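Local coordinates for protein cypemycin cysteine dehydrogenase (decarboxylating) (Streptomyces sp, PDB 6JDD) that catalyses the oxidative decarboxylation of the C-terminal cysteine of the cypemycin precursor peptide, using FAD, during biosynthesis of this linaridin, at residues F93-D98 and L123-T128; P77-G82 and L113-L118; S43-A48 and W66-D71. All coordinates share one frame; numbering follows the deposited sequence.

Contact 1 of 3, residues F93-D98 and L123-T128; sequences FPATLD and LVIADT. With FAD (flavin-adenine dinucleotide), chain B.
Thr-128 meets Pro-94 and Ala-95 at the C-terminal ends of two neighbouring strands, and its side chain packs on the cis-proline. CB stands at the edge of van der Waals range of FAD O4, at 4.1 Å; CG2 leans on Pro-94 CB at 3.7 Å, and OG1 lies beside the same proline carbon while hydrogen-bonding to Ser-18 OG. The backbone does the joining: Thr-128 N gives a nearly straight bond to Ala-95 O (2.9 Å, 173°), and Ala-95 N bonds to Ala-126 O. This is a parallel bridge between strands 90-95 and 123-127, inside a Rossmann-type sheet of order 3-2-1-4-5-6, where cofactors sit over the carboxyl ends of the strands. Small residues suit the interior: Ala-95 CB packs on Ile-125 CG2, and Ala-126 CB touches Phe-93 CD1 at 3.7 Å, at the edge of a ring stacked on Phe-170. At the cis peptide before Pro-94 the chain turns a corner; beyond it the flavin N3-H is taken up by Thr-128 O (2.6 Å), and the flavin O2 accepts from Leu-97 N. With OG1 set between its backbone N and carbonyl carbon (chi1 54°), Thr-96 donates to FAD O1P (2.6 Å) and, as the N-cap of helix 97-104, accepts from Thr-99 N.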
# COMPACT_ATOMS: atom_id res chain seq x y z
N PHE A 93 17.59 7.95 -30.25
CA PHE A 93 16.72 7.32 -31.28
C PHE A 93 15.47 6.79 -30.60
O PHE A 93 15.55 5.79 -29.90
CB PHE A 93 17.48 6.17 -31.95
CG PHE A 93 16.74 5.53 -33.09
CD1 PHE A 93 16.48 6.23 -34.25
CD2 PHE A 93 16.29 4.23 -32.99
CE1 PHE A 93 15.78 5.66 -35.29
CE2 PHE A 93 15.59 3.65 -34.04
CZ PHE A 93 15.33 4.36 -35.19
N PRO A 94 14.32 7.49 -30.65
CA PRO A 94 14.25 8.88 -31.08
C PRO A 94 14.68 9.91 -30.02
O PRO A 94 14.88 9.54 -28.88
CB PRO A 94 12.76 9.05 -31.30
CG PRO A 94 12.16 8.24 -30.20
CD PRO A 94 13.04 7.01 -30.15
N ALA A 95 14.80 11.17 -30.44
CA ALA A 95 15.19 12.29 -29.56
C ALA A 95 14.06 13.27 -29.49
O ALA A 95 13.75 13.86 -30.48
CB ALA A 95 16.42 12.94 -30.06
N THR A 96 13.49 13.42 -28.31
CA THR A 96 12.47 14.46 -28.04
C THR A 96 13.13 15.85 -28.09
O THR A 96 14.34 16.01 -27.84
CB THR A 96 11.76 14.20 -26.70
OG1 THR A 96 12.77 14.08 -25.69
CG2 THR A 96 10.90 12.94 -26.74
N LEU A 97 12.28 16.85 -28.27
CA LEU A 97 12.59 18.29 -28.09
C LEU A 97 13.23 18.49 -26.72
O LEU A 97 14.33 19.04 -26.68
CB LEU A 97 11.29 19.07 -28.25
CG LEU A 97 11.34 20.57 -27.99
CD1 LEU A 97 12.55 21.21 -28.63
CD2 LEU A 97 10.10 21.23 -28.54
N ASP A 98 12.62 17.92 -25.67
CA ASP A 98 13.09 18.15 -24.30
C ASP A 98 14.46 17.50 -24.10
O ASP A 98 15.27 18.05 -23.36
CB ASP A 98 12.06 17.72 -23.26
CG ASP A 98 12.36 18.41 -21.95
OD1 ASP A 98 12.26 19.65 -21.91
OD2 ASP A 98 12.75 17.70 -20.99
N LEU A 123 28.10 11.35 -31.42
CA LEU A 123 26.76 11.43 -30.81
C LEU A 123 25.80 11.88 -31.89
O LEU A 123 25.91 13.00 -32.30
CB LEU A 123 26.79 12.47 -29.69
CG LEU A 123 25.69 12.35 -28.64
CD1 LEU A 123 26.06 13.13 -27.41
CD2 LEU A 123 24.36 12.84 -29.16
N VAL A 124 24.90 11.01 -32.32
CA VAL A 124 23.94 11.32 -33.41
C VAL A 124 22.54 11.41 -32.83
O VAL A 124 22.15 10.56 -32.07
CB VAL A 124 24.00 10.29 -34.53
CG1 VAL A 124 23.16 10.74 -35.71
CG2 VAL A 124 25.43 10.03 -34.95
N ILE A 125 21.82 12.42 -33.26
CA ILE A 125 20.50 12.78 -32.69
C ILE A 125 19.45 12.58 -33.78
O ILE A 125 19.43 13.36 -34.77
CB ILE A 125 20.49 14.21 -32.14
CG1 ILE A 125 21.60 14.38 -31.11
CG2 ILE A 125 19.11 14.53 -31.57
CD1 ILE A 125 21.69 15.75 -30.52
N ALA A 126 18.62 11.58 -33.56
CA ALA A 126 17.50 11.26 -34.45
C ALA A 126 16.27 11.94 -33.87
O ALA A 126 15.41 11.28 -33.30
CB ALA A 126 17.38 9.78 -34.57
N ASP A 127 16.22 13.26 -34.06
CA ASP A 127 15.18 14.14 -33.50
C ASP A 127 13.81 13.76 -34.08
O ASP A 127 13.69 13.53 -35.28
CB ASP A 127 15.50 15.61 -33.79
CG ASP A 127 15.75 15.82 -35.27
OD1 ASP A 127 16.77 15.26 -35.77
OD2 ASP A 127 14.89 16.48 -35.92
N THR A 128 12.82 13.79 -33.20
CA THR A 128 11.36 13.73 -33.49
C THR A 128 10.71 14.89 -32.75
O THR A 128 10.16 14.63 -31.70
CB THR A 128 10.77 12.35 -33.10
OG1 THR A 128 11.04 12.05 -31.73
CG2 THR A 128 11.34 11.22 -33.92
PA FAD B . 12.53 11.93 -19.37
O1A FAD B . 13.68 11.34 -18.62
O2A FAD B . 11.25 11.18 -19.40
O5B FAD B . 12.26 13.42 -18.83
C5B FAD B . 11.31 13.60 -17.75
C4B FAD B . 11.62 14.89 -17.03
O4B FAD B . 11.68 14.64 -15.60
C3B FAD B . 12.95 15.56 -17.39
O3B FAD B . 12.84 16.98 -17.38
C2B FAD B . 13.88 15.07 -16.28
O2B FAD B . 14.98 15.93 -16.06
C1B FAD B . 12.93 15.05 -15.09
N9A FAD B . 13.32 14.11 -14.04
C8A FAD B . 14.59 13.73 -13.69
N7A FAD B . 14.60 12.87 -12.70
C5A FAD B . 13.26 12.67 -12.39
C6A FAD B . 12.61 11.87 -11.43
N6A FAD B . 13.25 11.09 -10.57
N1A FAD B . 11.26 11.92 -11.39
C2A FAD B . 10.62 12.71 -12.26
N3A FAD B . 11.12 13.51 -13.20
C4A FAD B . 12.47 13.44 -13.21
N1 FAD B . 7.96 15.02 -27.45
C2 FAD B . 8.77 15.22 -28.51
O2 FAD B . 9.75 15.96 -28.43
N3 FAD B . 8.55 14.62 -29.71
C4 FAD B . 7.49 13.77 -29.92
O4 FAD B . 7.33 13.25 -31.01
C4X FAD B . 6.62 13.54 -28.83
N5 FAD B . 5.60 12.74 -29.01
C5X FAD B . 4.77 12.53 -27.94
C6 FAD B . 3.67 11.67 -28.12
C7 FAD B . 2.79 11.41 -27.09
C7M FAD B . 1.62 10.48 -27.31
C8 FAD B . 3.00 12.03 -25.83
C8M FAD B . 2.05 11.76 -24.69
C9 FAD B . 4.07 12.87 -25.65
C9A FAD B . 4.97 13.14 -26.69
N10 FAD B . 6.07 13.99 -26.54
C10 FAD B . 6.93 14.22 -27.60
C1' FAD B . 6.32 14.64 -25.25
C2' FAD B . 7.40 13.94 -24.45
O2' FAD B . 6.96 12.65 -24.07
C3' FAD B . 7.76 14.74 -23.20
O3' FAD B . 8.41 15.95 -23.58
C4' FAD B . 8.66 13.98 -22.22
O4' FAD B . 8.92 14.79 -21.07
C5' FAD B . 9.97 13.56 -22.85
O5' FAD B . 10.85 13.02 -21.82
P FAD B . 12.20 12.28 -22.26
O1P FAD B . 12.94 13.17 -23.21
O2P FAD B . 11.87 10.89 -22.69
O3P FAD B . 13.00 12.23 -20.87

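Contact 2 of 3, residues P77-G82 and L113-L118; sequences PEVNSG and LMMLQL. With FAD (flavin-adenine dinucleotide), chain C.
Met-114 extends its CG anti to the backbone N (chi1 177°) toward Asn-80, then bends at chi2 and again at chi3 (84°), which brings CE beside OD1 of Asn-80, close to the plane of the amide, and up to a flavin. Asn-80 has CG beside its own backbone N (chi1 -83°), and its OD1 lies 3.4 Å from Met-114 CG and 3.6 Å from Met-114 CE. The two side chains cross obliquely. At the neighbouring positions Val-79 and Met-115 pass at about a right angle, CB to CB at 4.0 Å, while Val-79 O receives a CH...O contact from Met-115 CA. Leu-118 places CB 3.5 Å from Gly-82 CA and sends CD1 over the Asn-80 carbonyl. Gly-82 suits this spot twice over: its phi is positive, and a beta carbon there would run into the backbone of Leu-118. The end of the 3-10 segment and the residues after it, 79-82, lie against helix 111-118. The flavin reached here is bound by the third subunit: Met-114 CE approaches its N1 at 3.4 Å, Asn-80 ND2 lies 3.9 Å from its C9, and Pro-130 of that subunit packs on both residues. A polarisable thioether and an amide at van der Waals distance from the isoalloxazine are consistent with a largely non-bonded wall, given by one chain to the cofactor site of another.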
# COMPACT_ATOMS: atom_id res chain seq x y z
N PRO A 77 28.28 1.97 -13.87
CA PRO A 77 29.03 3.06 -13.25
C PRO A 77 29.76 3.99 -14.24
O PRO A 77 29.85 5.17 -13.93
CB PRO A 77 30.05 2.35 -12.36
CG PRO A 77 30.12 0.93 -12.89
CD PRO A 77 28.76 0.65 -13.48
N GLU A 78 30.18 3.46 -15.39
CA GLU A 78 30.98 4.22 -16.40
C GLU A 78 30.17 5.33 -17.10
O GLU A 78 30.80 6.13 -17.82
CB GLU A 78 31.53 3.28 -17.44
CG GLU A 78 30.47 2.68 -18.34
CD GLU A 78 30.04 1.27 -17.96
OE1 GLU A 78 29.64 0.52 -18.90
OE2 GLU A 78 30.10 0.92 -16.72
N VAL A 79 28.87 5.45 -16.86
CA VAL A 79 28.14 6.68 -17.29
C VAL A 79 28.87 7.92 -16.72
O VAL A 79 28.87 8.94 -17.40
CB VAL A 79 26.63 6.67 -16.95
CG1 VAL A 79 25.92 5.46 -17.53
CG2 VAL A 79 26.34 6.81 -15.46
N ASN A 80 29.47 7.85 -15.54
CA ASN A 80 30.12 9.04 -14.91
C ASN A 80 31.48 9.32 -15.58
O ASN A 80 32.13 10.28 -15.16
CB ASN A 80 30.16 8.89 -13.38
CG ASN A 80 28.87 9.32 -12.71
OD1 ASN A 80 28.38 10.43 -12.94
ND2 ASN A 80 28.29 8.47 -11.88
N SER A 81 31.90 8.55 -16.59
CA SER A 81 33.09 8.84 -17.44
C SER A 81 32.70 8.98 -18.90
O SER A 81 33.61 8.91 -19.76
CB SER A 81 34.09 7.76 -17.35
OG SER A 81 34.12 7.30 -16.02
N GLY A 82 31.41 9.09 -19.18
CA GLY A 82 30.93 9.28 -20.56
C GLY A 82 31.03 8.03 -21.39
O GLY A 82 31.18 8.14 -22.60
N LEU A 113 22.09 11.34 -19.55
CA LEU A 113 22.51 12.72 -19.91
C LEU A 113 23.90 13.01 -19.36
O LEU A 113 24.63 13.68 -20.05
CB LEU A 113 21.43 13.74 -19.56
CG LEU A 113 20.76 14.28 -20.82
CD1 LEU A 113 19.42 13.63 -21.05
CD2 LEU A 113 20.66 15.78 -20.82
N MET A 114 24.24 12.53 -18.17
CA MET A 114 25.63 12.66 -17.68
C MET A 114 26.54 12.04 -18.75
O MET A 114 27.48 12.68 -19.18
CB MET A 114 25.81 11.97 -16.32
CG MET A 114 27.24 11.99 -15.77
SD MET A 114 27.69 13.63 -15.25
CE MET A 114 26.99 13.64 -13.59
N MET A 115 26.19 10.83 -19.18
CA MET A 115 26.96 10.03 -20.15
C MET A 115 27.13 10.83 -21.44
O MET A 115 28.24 10.96 -21.90
CB MET A 115 26.19 8.74 -20.38
CG MET A 115 26.87 7.78 -21.32
SD MET A 115 25.84 6.34 -21.58
CE MET A 115 24.50 7.00 -22.55
N LEU A 116 26.04 11.39 -21.98
CA LEU A 116 26.07 12.11 -23.26
C LEU A 116 26.85 13.43 -23.09
O LEU A 116 27.48 13.86 -24.04
CB LEU A 116 24.63 12.34 -23.76
CG LEU A 116 23.89 11.08 -24.19
CD1 LEU A 116 22.51 11.40 -24.69
CD2 LEU A 116 24.64 10.33 -25.26
N GLN A 117 26.79 14.08 -21.91
CA GLN A 117 27.62 15.28 -21.65
C GLN A 117 29.10 14.89 -21.68
O GLN A 117 29.90 15.71 -22.16
CB GLN A 117 27.31 15.93 -20.29
CG GLN A 117 25.94 16.62 -20.14
CD GLN A 117 25.60 17.67 -21.17
OE1 GLN A 117 26.49 18.25 -21.81
NE2 GLN A 117 24.30 17.91 -21.36
N LEU A 118 29.51 13.71 -21.20
CA LEU A 118 30.94 13.44 -20.95
C LEU A 118 31.57 12.72 -22.15
O LEU A 118 32.80 12.73 -22.29
CB LEU A 118 31.10 12.65 -19.65
CG LEU A 118 30.63 13.33 -18.38
CD1 LEU A 118 30.87 12.44 -17.20
CD2 LEU A 118 31.34 14.63 -18.16
PA FAD C . 18.31 17.02 -7.05
O1A FAD C . 17.38 17.91 -6.30
O2A FAD C . 18.46 15.61 -6.59
O5B FAD C . 17.91 17.03 -8.61
C5B FAD C . 16.98 16.03 -9.09
C4B FAD C . 16.32 16.54 -10.35
O4B FAD C . 14.88 16.38 -10.22
C3B FAD C . 16.54 18.02 -10.68
O3B FAD C . 16.64 18.23 -12.08
C2B FAD C . 15.29 18.68 -10.10
O2B FAD C . 14.98 19.91 -10.73
C1B FAD C . 14.24 17.62 -10.40
N9A FAD C . 13.09 17.67 -9.51
C8A FAD C . 12.54 18.77 -8.90
N7A FAD C . 11.50 18.47 -8.15
C5A FAD C . 11.36 17.10 -8.28
C6A FAD C . 10.44 16.18 -7.73
N6A FAD C . 9.45 16.52 -6.91
N1A FAD C . 10.59 14.88 -8.07
C2A FAD C . 11.59 14.54 -8.90
N3A FAD C . 12.51 15.31 -9.47
C4A FAD C . 12.33 16.59 -9.11
N1 FAD C . 27.11 14.20 -10.28
C2 FAD C . 28.07 15.16 -10.19
O2 FAD C . 27.91 16.26 -10.71
N3 FAD C . 29.25 14.94 -9.54
C4 FAD C . 29.53 13.75 -8.93
O4 FAD C . 30.60 13.60 -8.36
C4X FAD C . 28.56 12.73 -9.00
N5 FAD C . 28.81 11.58 -8.42
C5X FAD C . 27.85 10.61 -8.50
C6 FAD C . 28.11 9.37 -7.88
C7 FAD C . 27.19 8.35 -7.92
C7M FAD C . 27.50 7.03 -7.25
C8 FAD C . 25.96 8.54 -8.59
C8M FAD C . 24.94 7.44 -8.65
C9 FAD C . 25.70 9.76 -9.20
C9A FAD C . 26.63 10.81 -9.16
N10 FAD C . 26.39 12.04 -9.77
C10 FAD C . 27.35 13.04 -9.71
C1' FAD C . 25.12 12.28 -10.47
C2' FAD C . 24.15 13.08 -9.64
O2' FAD C . 23.74 12.32 -8.50
C3' FAD C . 22.91 13.47 -10.45
O3' FAD C . 23.28 14.41 -11.45
C4' FAD C . 21.78 14.06 -9.61
O4' FAD C . 20.66 14.37 -10.45
C5' FAD C . 22.20 15.30 -8.86
O5' FAD C . 21.03 15.91 -8.24
P FAD C . 21.24 17.11 -7.19
O1P FAD C . 22.14 18.12 -7.80
O2P FAD C . 21.61 16.52 -5.87
O3P FAD C . 19.76 17.71 -7.10

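Contact 3 of 3, residues S43-A48 and W66-D71; sequences SVTPAA and WVDSWD. With FAD (flavin-adenine dinucleotide), chain B.
Ser-43 sets its CB squarely over the six-membered ring of Trp-66, 3.5 Å from the ring centroid and 9° off the normal, a CH-pi contact in which the small serine lets the indole lie against its CB. Trp-66 CG lies between its backbone N and carbonyl carbon (chi1 41°), the start of the fold-back that lays the indole against the neighbouring strand. The backbones are joined by two bonds of a parallel pairing: Val-44 N to Trp-66 O, 2.9 Å, and Asp-68 N to Val-44 O, 2.8 Å. On the other face of the sheet from Ser-43 and Trp-66, Val-44 and Val-67 offer branched apolar groups to helix 54-60, which links strands 39-44 and 65-67 in a right-handed beta-alpha-beta unit. Just past the strands Pro-46 CD packs 3.6 Å from Asp-68 O, and Thr-45 CG2 lies 3.9 Å from Asp-68 OD2. Thr-45 OG1 donates to FAD O2P (2.5 Å) and accepts from Ala-48 N (3.1 Å), an ST motif, while Ala-47 N adds a bond to FAD O2A. A valine in place of Thr-45 would probably leave O2P without this hydroxyl donor and Ala-48 N without its acceptor, letting the turn drift from the pyrophosphate. Further out, Ser-43 OG is held by His-14 and His-12, and the carboxylate of Asp-68, at the centre of an inverse gamma turn, takes Ser-110 OG and Ala-112 N at the start of helix 111-118. The phosphates thus meet neutral donors, a hydroxyl and an N-H, on a turn that continues strand 39-44.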
# COMPACT_ATOMS: atom_id res chain seq x y z
N SER A 43 19.62 2.41 -23.42
CA SER A 43 19.08 3.16 -22.26
C SER A 43 17.69 3.66 -22.64
O SER A 43 17.45 3.96 -23.80
CB SER A 43 20.01 4.27 -21.80
OG SER A 43 20.24 5.25 -22.81
N VAL A 44 16.78 3.70 -21.70
CA VAL A 44 15.37 4.06 -22.01
C VAL A 44 14.90 5.03 -20.93
O VAL A 44 15.00 4.72 -19.76
CB VAL A 44 14.49 2.80 -22.04
CG1 VAL A 44 13.07 3.14 -22.38
CG2 VAL A 44 15.01 1.74 -22.98
N THR A 45 14.35 6.16 -21.31
CA THR A 45 13.88 7.18 -20.35
C THR A 45 12.57 6.69 -19.79
O THR A 45 11.86 5.96 -20.46
CB THR A 45 13.66 8.58 -20.93
OG1 THR A 45 12.55 8.61 -21.84
CG2 THR A 45 14.91 9.13 -21.58
N PRO A 46 12.23 7.10 -18.55
CA PRO A 46 10.92 6.80 -17.99
C PRO A 46 9.81 7.10 -19.03
O PRO A 46 8.98 6.29 -19.25
CB PRO A 46 10.94 7.72 -16.77
CG PRO A 46 12.37 7.69 -16.33
CD PRO A 46 13.11 7.84 -17.64
N ALA A 47 9.83 8.27 -19.65
CA ALA A 47 8.80 8.66 -20.63
C ALA A 47 8.73 7.57 -21.70
O ALA A 47 7.66 7.12 -22.04
CB ALA A 47 9.10 10.02 -21.22
N ALA A 48 9.87 7.18 -22.27
CA ALA A 48 9.89 6.22 -23.40
C ALA A 48 9.33 4.87 -22.93
O ALA A 48 8.79 4.11 -23.74
CB ALA A 48 11.29 6.06 -23.91
N TRP A 66 19.14 -0.60 -19.67
CA TRP A 66 18.82 0.07 -18.39
C TRP A 66 17.86 1.24 -18.58
O TRP A 66 17.81 1.86 -19.66
CB TRP A 66 20.06 0.50 -17.64
CG TRP A 66 21.16 1.09 -18.46
CD1 TRP A 66 22.14 0.41 -19.11
CD2 TRP A 66 21.47 2.49 -18.64
NE1 TRP A 66 23.02 1.26 -19.69
CE2 TRP A 66 22.64 2.54 -19.41
CE3 TRP A 66 20.87 3.69 -18.23
CZ2 TRP A 66 23.23 3.74 -19.79
CZ3 TRP A 66 21.46 4.87 -18.59
CH2 TRP A 66 22.61 4.89 -19.36
N VAL A 67 17.08 1.49 -17.54
CA VAL A 67 16.22 2.67 -17.46
C VAL A 67 17.09 3.85 -17.04
O VAL A 67 17.96 3.66 -16.16
CB VAL A 67 15.03 2.43 -16.53
CG1 VAL A 67 14.24 3.71 -16.37
CG2 VAL A 67 14.16 1.31 -17.06
N ASP A 68 16.89 4.97 -17.71
CA ASP A 68 17.69 6.21 -17.54
C ASP A 68 17.25 6.93 -16.24
O ASP A 68 16.46 7.90 -16.28
CB ASP A 68 17.61 7.10 -18.79
CG ASP A 68 18.40 8.39 -18.60
OD1 ASP A 68 19.39 8.32 -17.85
OD2 ASP A 68 18.01 9.47 -19.18
N SER A 69 17.72 6.43 -15.11
CA SER A 69 17.25 6.93 -13.77
C SER A 69 18.36 6.65 -12.77
O SER A 69 18.93 5.58 -12.85
CB SER A 69 15.97 6.36 -13.26
OG SER A 69 15.84 6.71 -11.90
N TRP A 70 18.65 7.62 -11.93
CA TRP A 70 19.81 7.49 -11.00
C TRP A 70 19.56 6.40 -9.96
O TRP A 70 20.57 5.92 -9.44
CB TRP A 70 20.10 8.82 -10.34
CG TRP A 70 20.80 9.76 -11.26
CD1 TRP A 70 20.32 10.91 -11.79
CD2 TRP A 70 22.10 9.58 -11.81
NE1 TRP A 70 21.26 11.50 -12.60
CE2 TRP A 70 22.37 10.70 -12.62
CE3 TRP A 70 23.08 8.61 -11.67
CZ2 TRP A 70 23.58 10.88 -13.28
CZ3 TRP A 70 24.27 8.77 -12.32
CH2 TRP A 70 24.52 9.89 -13.11
N ASP A 71 18.30 6.03 -9.71
CA ASP A 71 17.86 4.92 -8.82
C ASP A 71 17.78 3.56 -9.51
O ASP A 71 17.50 2.61 -8.83
CB ASP A 71 16.45 5.14 -8.31
CG ASP A 71 16.36 6.46 -7.58
OD1 ASP A 71 17.43 6.88 -7.04
OD2 ASP A 71 15.26 7.04 -7.57
PA FAD B . 12.53 11.93 -19.37
O1A FAD B . 13.68 11.34 -18.62
O2A FAD B . 11.25 11.18 -19.40
O5B FAD B . 12.26 13.42 -18.83
C5B FAD B . 11.31 13.60 -17.75
C4B FAD B . 11.62 14.89 -17.03
O4B FAD B . 11.68 14.64 -15.60
C3B FAD B . 12.95 15.56 -17.39
O3B FAD B . 12.84 16.98 -17.38
C2B FAD B . 13.88 15.07 -16.28
O2B FAD B . 14.98 15.93 -16.06
C1B FAD B . 12.93 15.05 -15.09
N9A FAD B . 13.32 14.11 -14.04
C8A FAD B . 14.59 13.73 -13.69
N7A FAD B . 14.60 12.87 -12.70
C5A FAD B . 13.26 12.67 -12.39
C6A FAD B . 12.61 11.87 -11.43
N6A FAD B . 13.25 11.09 -10.57
N1A FAD B . 11.26 11.92 -11.39
C2A FAD B . 10.62 12.71 -12.26
N3A FAD B . 11.12 13.51 -13.20
C4A FAD B . 12.47 13.44 -13.21
N1 FAD B . 7.96 15.02 -27.45
C2 FAD B . 8.77 15.22 -28.51
O2 FAD B . 9.75 15.96 -28.43
N3 FAD B . 8.55 14.62 -29.71
C4 FAD B . 7.49 13.77 -29.92
O4 FAD B . 7.33 13.25 -31.01
C4X FAD B . 6.62 13.54 -28.83
N5 FAD B . 5.60 12.74 -29.01
C5X FAD B . 4.77 12.53 -27.94
C6 FAD B . 3.67 11.67 -28.12
C7 FAD B . 2.79 11.41 -27.09
C7M FAD B . 1.62 10.48 -27.31
C8 FAD B . 3.00 12.03 -25.83
C8M FAD B . 2.05 11.76 -24.69
C9 FAD B . 4.07 12.87 -25.65
C9A FAD B . 4.97 13.14 -26.69
N10 FAD B . 6.07 13.99 -26.54
C10 FAD B . 6.93 14.22 -27.60
C1' FAD B . 6.32 14.64 -25.25
C2' FAD B . 7.40 13.94 -24.45
O2' FAD B . 6.96 12.65 -24.07
C3' FAD B . 7.76 14.74 -23.20
O3' FAD B . 8.41 15.95 -23.58
C4' FAD B . 8.66 13.98 -22.22
O4' FAD B . 8.92 14.79 -21.07
C5' FAD B . 9.97 13.56 -22.85
O5' FAD B . 10.85 13.02 -21.82
P FAD B . 12.20 12.28 -22.26
O1P FAD B . 12.94 13.17 -23.21
O2P FAD B . 11.87 10.89 -22.69
O3P FAD B . 13.00 12.23 -20.87

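Overall arrangement
Contacts 1 and 3 lie on the same parallel sheet and serve the same FAD, their centres about 15 Å apart. Both are buried; contact 1 lies between strands inside the sheet, whereas contact 3 joins an outermost strand of the chain's sheet to its neighbour. Both rely on backbone hydrogen bonds, but contact 1 binds the flavin ring as well as a phosphate, and contact 3 hydrogen-bonds to the pyrophosphate. Contact 2, only partly buried, pairs a loop with a helix mostly by van der Waals packing and faces the FAD of the third subunit. It touches both others: Leu-116 meets Leu-123 of contact 1, and Val-79 and Met-115 pack on Trp-66 of contact 3.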